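Long-range contacts in probable sensor histidine kinase pdtas (Mycobacterium tuberculosis, PDB 2YKF), which probably binds cyclic diguanosine monophosphate under nutrient deprivation and autophosphorylates on histidine to start a two-component signalling cascade, here represented by its sensor region: residues H237-L241 and R263-L267; G182-V188 and N273-L279. All blocks are in the same frame, centred on the assembly; numbering follows the deposited sequence. Where two conformers were deposited one is given.

Interaction 1 (H237-L241 and R263-L267)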
loop_
_atom_site.group_PDB
_atom_site.type_symbol
_atom_site.label_atom_id
_atom_site.label_comp_id
_atom_site.label_asym_id
_atom_site.label_seq_id
_atom_site.Cartn_x
_atom_site.Cartn_y
_atom_site.Cartn_z
ATOM N N HIS A 237 19.995 13.671 10.214
ATOM C CA HIS A 237 19.614 12.273 10.025
ATOM C C HIS A 237 20.209 11.691 8.786
ATOM O O HIS A 237 20.877 10.670 8.840
ATOM C CB HIS A 237 18.108 12.096 9.954
ATOM C CG HIS A 237 17.718 10.691 9.627
ATOM N ND1 HIS A 237 18.050 9.614 10.438
ATOM C CD2 HIS A 237 17.084 10.180 8.546
ATOM C CE1 HIS A 237 17.599 8.501 9.879
ATOM N NE2 HIS A 237 17.017 8.817 8.727
ATOM N N VAL A 238 19.983 12.337 7.673
ATOM C CA VAL A 238 20.454 11.818 6.404
ATOM C C VAL A 238 22.000 11.723 6.369
ATOM O O VAL A 238 22.552 10.696 5.936
ATOM C CB VAL A 238 19.900 12.643 5.235
ATOM C CG1 VAL A 238 20.568 12.254 3.951
ATOM C CG2 VAL A 238 18.373 12.389 5.087
ATOM N N GLN A 239 22.692 12.751 6.883
ATOM C CA GLN A 239 24.155 12.653 7.057
ATOM C C GLN A 239 24.581 11.442 7.874
ATOM O O GLN A 239 25.484 10.774 7.462
ATOM C CB GLN A 239 24.734 13.905 7.701
ATOM C CG GLN A 239 24.518 15.164 6.876
ATOM C CD GLN A 239 25.319 16.319 7.475
ATOM O OE1 GLN A 239 26.465 16.116 7.875
ATOM N NE2 GLN A 239 24.704 17.517 7.587
ATOM N N ASP A 240 23.938 11.192 9.019
ATOM C CA ASP A 240 24.211 10.019 9.861
ATOM C C ASP A 240 23.897 8.678 9.182
ATOM O O ASP A 240 24.579 7.646 9.406
ATOM C CB ASP A 240 23.384 10.072 11.161
ATOM C CG ASP A 240 23.872 11.162 12.130
ATOM O OD1 ASP A 240 24.960 11.734 11.879
ATOM O OD2 ASP A 240 23.161 11.454 13.132
ATOM N N LEU A 241 22.808 8.671 8.425
ATOM C CA LEU A 241 22.365 7.486 7.713
ATOM C C LEU A 241 23.450 6.967 6.786
ATOM O O LEU A 241 23.833 5.768 6.826
ATOM C CB LEU A 241 21.124 7.874 6.874
ATOM C CG LEU A 241 20.289 6.835 6.143
ATOM C CD1 LEU A 241 19.669 5.959 7.164
ATOM C CD2 LEU A 241 19.216 7.597 5.316
ATOM N N ARG A 263 10.271 7.564 5.328
ATOM C CA ARG A 263 10.942 6.437 5.976
ATOM C C ARG A 263 12.314 6.179 5.290
ATOM O O ARG A 263 12.384 6.050 4.052
ATOM C CB ARG A 263 10.085 5.199 5.883
ATOM C CG ARG A 263 10.792 4.057 6.543
ATOM C CD ARG A 263 10.126 2.814 6.304
ATOM N NE ARG A 263 10.981 1.710 6.752
ATOM C CZ ARG A 263 10.658 0.455 6.537
ATOM N NH1 ARG A 263 9.531 0.188 5.861
ATOM N NH2 ARG A 263 11.452 -0.518 6.975
ATOM N N THR A 264 13.402 6.203 6.069
ATOM C CA THR A 264 14.732 6.023 5.515
ATOM C C THR A 264 15.211 4.605 5.895
ATOM O O THR A 264 14.810 4.048 6.944
ATOM C CB THR A 264 15.737 7.073 6.066
ATOM O OG1 THR A 264 15.834 6.935 7.513
ATOM C CG2 THR A 264 15.191 8.510 5.786
ATOM N N LEU A 265 16.051 4.059 5.023
ATOM C CA LEU A 265 16.617 2.696 5.136
ATOM C C LEU A 265 18.032 2.777 4.618
ATOM O O LEU A 265 18.234 3.040 3.453
ATOM C CB LEU A 265 15.901 1.728 4.191
ATOM C CG LEU A 265 14.551 1.338 4.636
ATOM C CD1 LEU A 265 13.664 2.331 3.855
ATOM C CD2 LEU A 265 14.338 -0.136 4.193
ATOM N N PRO A 266 19.016 2.691 5.504
ATOM C CA PRO A 266 20.398 2.723 5.013
ATOM C C PRO A 266 20.694 1.403 4.250
ATOM O O PRO A 266 20.148 0.346 4.604
ATOM C CB PRO A 266 21.221 2.829 6.297
ATOM C CG PRO A 266 20.365 2.286 7.382
ATOM C CD PRO A 266 18.915 2.531 6.965
ATOM N N LEU A 267 21.474 1.457 3.178
ATOM C CA LEU A 267 21.763 0.219 2.463
ATOM C C LEU A 267 23.237 -0.066 2.585
ATOM O O LEU A 267 24.060 0.861 2.416
ATOM C CB LEU A 267 21.381 0.330 1.023
ATOM C CG LEU A 267 19.903 0.695 0.768
ATOM C CD1 LEU A 267 19.779 0.988 -0.646
ATOM C CD2 LEU A 267 19.018 -0.474 1.092
#

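Interaction 2 (G182-V188 and N273-L279)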
loop_
_atom_site.group_PDB
_atom_site.type_symbol
_atom_site.label_atom_id
_atom_site.label_comp_id
_atom_site.label_asym_id
_atom_site.label_seq_id
_atom_site.Cartn_x
_atom_site.Cartn_y
_atom_site.Cartn_z
ATOM N N GLY A 182 5.964 6.386 -2.886
ATOM C CA GLY A 182 7.014 7.313 -3.333
ATOM C C GLY A 182 8.364 6.657 -2.959
ATOM O O GLY A 182 8.556 6.232 -1.820
ATOM N N PHE A 183 9.263 6.577 -3.912
ATOM C CA PHE A 183 10.510 5.835 -3.690
ATOM C C PHE A 183 11.642 6.668 -4.222
ATOM O O PHE A 183 11.538 7.185 -5.374
ATOM C CB PHE A 183 10.490 4.527 -4.484
ATOM C CG PHE A 183 11.786 3.751 -4.388
ATOM C CD1 PHE A 183 12.061 3.020 -3.297
ATOM C CD2 PHE A 183 12.761 3.872 -5.381
ATOM C CE1 PHE A 183 13.289 2.269 -3.198
ATOM C CE2 PHE A 183 13.964 3.190 -5.289
ATOM C CZ PHE A 183 14.234 2.393 -4.197
ATOM N N ILE A 184 12.715 6.808 -3.423
ATOM C CA ILE A 184 13.939 7.583 -3.820
ATOM C C ILE A 184 15.173 6.723 -3.513
ATOM O O ILE A 184 15.244 6.128 -2.433
ATOM C CB ILE A 184 14.061 8.843 -2.960
ATOM C CG1 ILE A 184 13.059 9.905 -3.428
ATOM C CG2 ILE A 184 15.478 9.498 -3.046
ATOM C CD1 ILE A 184 12.794 11.044 -2.427
ATOM N N ARG A 185 16.102 6.603 -4.466
ATOM C CA ARG A 185 17.352 5.915 -4.198
ATOM C C ARG A 185 18.441 6.983 -4.088
ATOM O O ARG A 185 18.577 7.821 -4.982
ATOM C CB ARG A 185 17.661 4.884 -5.283
ATOM C CG ARG A 185 18.993 4.162 -5.113
ATOM C CD ARG A 185 18.989 3.276 -3.901
ATOM N NE ARG A 185 20.301 3.285 -3.255
ATOM C CZ ARG A 185 21.320 2.512 -3.611
ATOM N NH1 ARG A 185 21.180 1.638 -4.599
ATOM N NH2 ARG A 185 22.471 2.593 -2.960
ATOM N N LEU A 186 19.176 6.971 -2.961
ATOM C CA LEU A 186 20.315 7.918 -2.798
ATOM C C LEU A 186 21.620 7.139 -2.961
ATOM O O LEU A 186 21.724 6.047 -2.480
ATOM C CB LEU A 186 20.351 8.524 -1.395
ATOM C CG LEU A 186 19.234 9.396 -0.884
ATOM C CD1 LEU A 186 19.761 10.144 0.383
ATOM C CD2 LEU A 186 18.844 10.378 -1.995
ATOM N N ASP A 187 22.597 7.716 -3.634
ATOM C CA ASP A 187 23.903 7.103 -3.713
ATOM C C ASP A 187 24.709 7.458 -2.465
ATOM O O ASP A 187 24.216 8.198 -1.595
ATOM C CB ASP A 187 24.614 7.560 -4.998
ATOM C CG ASP A 187 25.093 9.004 -4.925
ATOM O OD1 ASP A 187 25.123 9.621 -3.798
ATOM O OD2 ASP A 187 25.472 9.505 -6.000
ATOM N N VAL A 188 25.959 6.954 -2.374
ATOM C CA VAL A 188 26.809 7.176 -1.176
ATOM C C VAL A 188 27.003 8.623 -0.795
ATOM O O VAL A 188 27.196 8.920 0.355
ATOM C CB VAL A 188 28.235 6.516 -1.269
ATOM C CG1 VAL A 188 28.140 5.028 -1.020
ATOM C CG2 VAL A 188 28.944 6.867 -2.633
ATOM N N ASN A 273 28.431 1.270 3.603
ATOM C CA ASN A 273 27.270 1.992 3.077
ATOM C C ASN A 273 27.343 2.149 1.573
ATOM O O ASN A 273 28.364 2.599 1.049
ATOM C CB ASN A 273 27.198 3.388 3.710
ATOM C CG ASN A 273 25.967 4.181 3.248
ATOM O OD1 ASN A 273 26.063 5.021 2.349
ATOM N ND2 ASN A 273 24.809 3.912 3.872
ATOM N N VAL A 274 26.288 1.763 0.876
ATOM C CA VAL A 274 26.161 1.976 -0.541
ATOM C C VAL A 274 24.916 2.853 -0.815
ATOM O O VAL A 274 24.190 2.634 -1.760
ATOM C CB VAL A 274 26.123 0.630 -1.293
ATOM C CG1 VAL A 274 27.539 -0.146 -1.117
ATOM C CG2 VAL A 274 24.895 -0.243 -0.856
ATOM N N GLY A 275 24.736 3.871 0.029
ATOM C CA GLY A 275 23.649 4.824 -0.022
ATOM C C GLY A 275 22.442 4.424 0.839
ATOM O O GLY A 275 22.581 3.866 1.962
ATOM N N ALA A 276 21.242 4.731 0.315
ATOM C CA ALA A 276 20.026 4.630 1.095
ATOM C C ALA A 276 18.778 4.604 0.218
ATOM O O ALA A 276 18.792 5.062 -0.918
ATOM C CB ALA A 276 19.902 5.795 2.146
ATOM N N ALA A 277 17.706 4.030 0.765
ATOM C CA ALA A 277 16.376 4.114 0.105
ATOM C C ALA A 277 15.592 5.027 1.018
ATOM O O ALA A 277 15.809 5.024 2.240
ATOM C CB ALA A 277 15.705 2.707 -0.009
ATOM N N ILE A 278 14.718 5.837 0.425
ATOM C CA ILE A 278 13.824 6.651 1.160
ATOM C C ILE A 278 12.441 6.431 0.583
ATOM O O ILE A 278 12.206 6.601 -0.633
ATOM C CB ILE A 278 14.233 8.156 1.098
ATOM C CG1 ILE A 278 15.650 8.320 1.729
ATOM C CG2 ILE A 278 13.200 9.089 1.810
ATOM C CD1 ILE A 278 16.117 9.707 1.769
ATOM N N LEU A 279 11.505 6.123 1.463
ATOM C CA LEU A 279 10.090 6.032 1.015
ATOM C C LEU A 279 9.373 7.271 1.491
ATOM O O LEU A 279 9.668 7.798 2.562
ATOM C CB LEU A 279 9.428 4.805 1.595
ATOM C CG LEU A 279 10.288 3.533 1.498
ATOM C CD1 LEU A 279 9.499 2.471 2.251
ATOM C CD2 LEU A 279 10.454 3.160 0.067
#

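Interaction 1 (H237-L241 and R263-L267)
His237 and Thr264 reach towards each other from opposite directions where a helix lies over a strand of the PAS-like domain. The imidazole presents its NE2 edge to the threonine, and NE2 of His237 and OG1 of Thr264 stand 2.5 Å apart in a short, nearly straight hydrogen bond (162°) whose donor may be either group. With CG of His237 anti to the backbone N (chi1 174°), the ring reaches out from the helix to the strand. Thr264 CB lies in the ring plane, and Thr264 CG2 is 3.5 Å from His237 NE2. The hydroxyl has a second hydrogen-bond partner in the backbone N of Met249, which helps fix its position.

One turn along the helix, Leu241 divides its two methyls between two strand residues. CD2 packs on CB of Thr264 at 3.6 Å, while CD1 rests on the pyrrolidine of Pro266, 3.5 Å from CD; these two side chains cross at about a right angle.

The segment axes run 23° from parallel and 9.5 Å apart. Helix 228-243 thus packs on one face of the PAS-like sheet, where Leu241 also reaches Ala276 of strand 272-282. Arg263, Leu265 and Leu267 point away from it, Leu265 to helix 18-38 and Leu267 to helix 143-161.

Interaction 2 (G182-V188 and N273-L279)
Strands 183-186 and 273-279 run antiparallel, their segment axes 4.8 Å apart, with hydrogen-bonded pairs Ile184-Ile278 and Leu186-Ala276 alternating with non-hydrogen-bonded pairs Phe183-Leu279 and Arg185-Ala277. Each hydrogen-bonded pair is closed by two backbone bonds, among them Leu186 N to Ala276 O at 2.8 Å.

Side chains segregate by face. On one, CB of Ile184 and CB of Ile278 are 4.1 Å apart. CD1 of Ile278 extends to CD1 of Leu186 at 3.9 Å, these two side chains crossing obliquely. On the other, CD2 of Leu279 meets the edge of the Phe183 ring at CD1 (3.7 Å), and the methyl of Ala277 approaches CE1. Arg185 bends at chi2 (67°) and chi3, which carries its guanidinium across to the partner strand, edge towards the carbonyls of Val274 and Ala276; NE makes weak bonds to Ala276 O and Leu186 O. Two conformers of this residue were deposited, and the position of its tip is doubtful.

In one of its two deposited conformers, Asn273 forms an Asx turn, OD1 accepting from Gly275 N at 2.9 Å with the donor above the carbonyl plane. CA of Gly275 makes a CA-H...O contact with Leu186 O at 3.4 Å, where any CB would run into that oxygen and the preceding carbonyl.

The sheet's strand order, 2-1-5-4-3, is that of a PAS fold, and this pairing joins first strand to last at its middle, between strands 192-195 and 258-269. Leu217 of helix 217-221 packs on Leu186 and Ile278, while helix 143-161 supplies Tyr148, edge-to-face with Phe183, and Cys151.

Both contacts are largely buried and share one antiparallel sheet, their centres about 8 Å apart; the more open parts are His237 and Pro266, partly exposed in interaction 1, and Val188, exposed at the loop end of interaction 2. Interaction 2 joins the first PAS-like strand to the last, across 84 residues that include both segments of interaction 1. The latter lays a helix on the sheet through one side-chain hydrogen bond and a few methyl contacts, burying 212 Å² against 586 Å² for the backbone-paired strands. Along strands 258-269 and 272-282, Arg263 O probably accepts from Leu279 N. Ile278 touches Thr264, so the apolar face of interaction 2 continues into the helix-sheet packing.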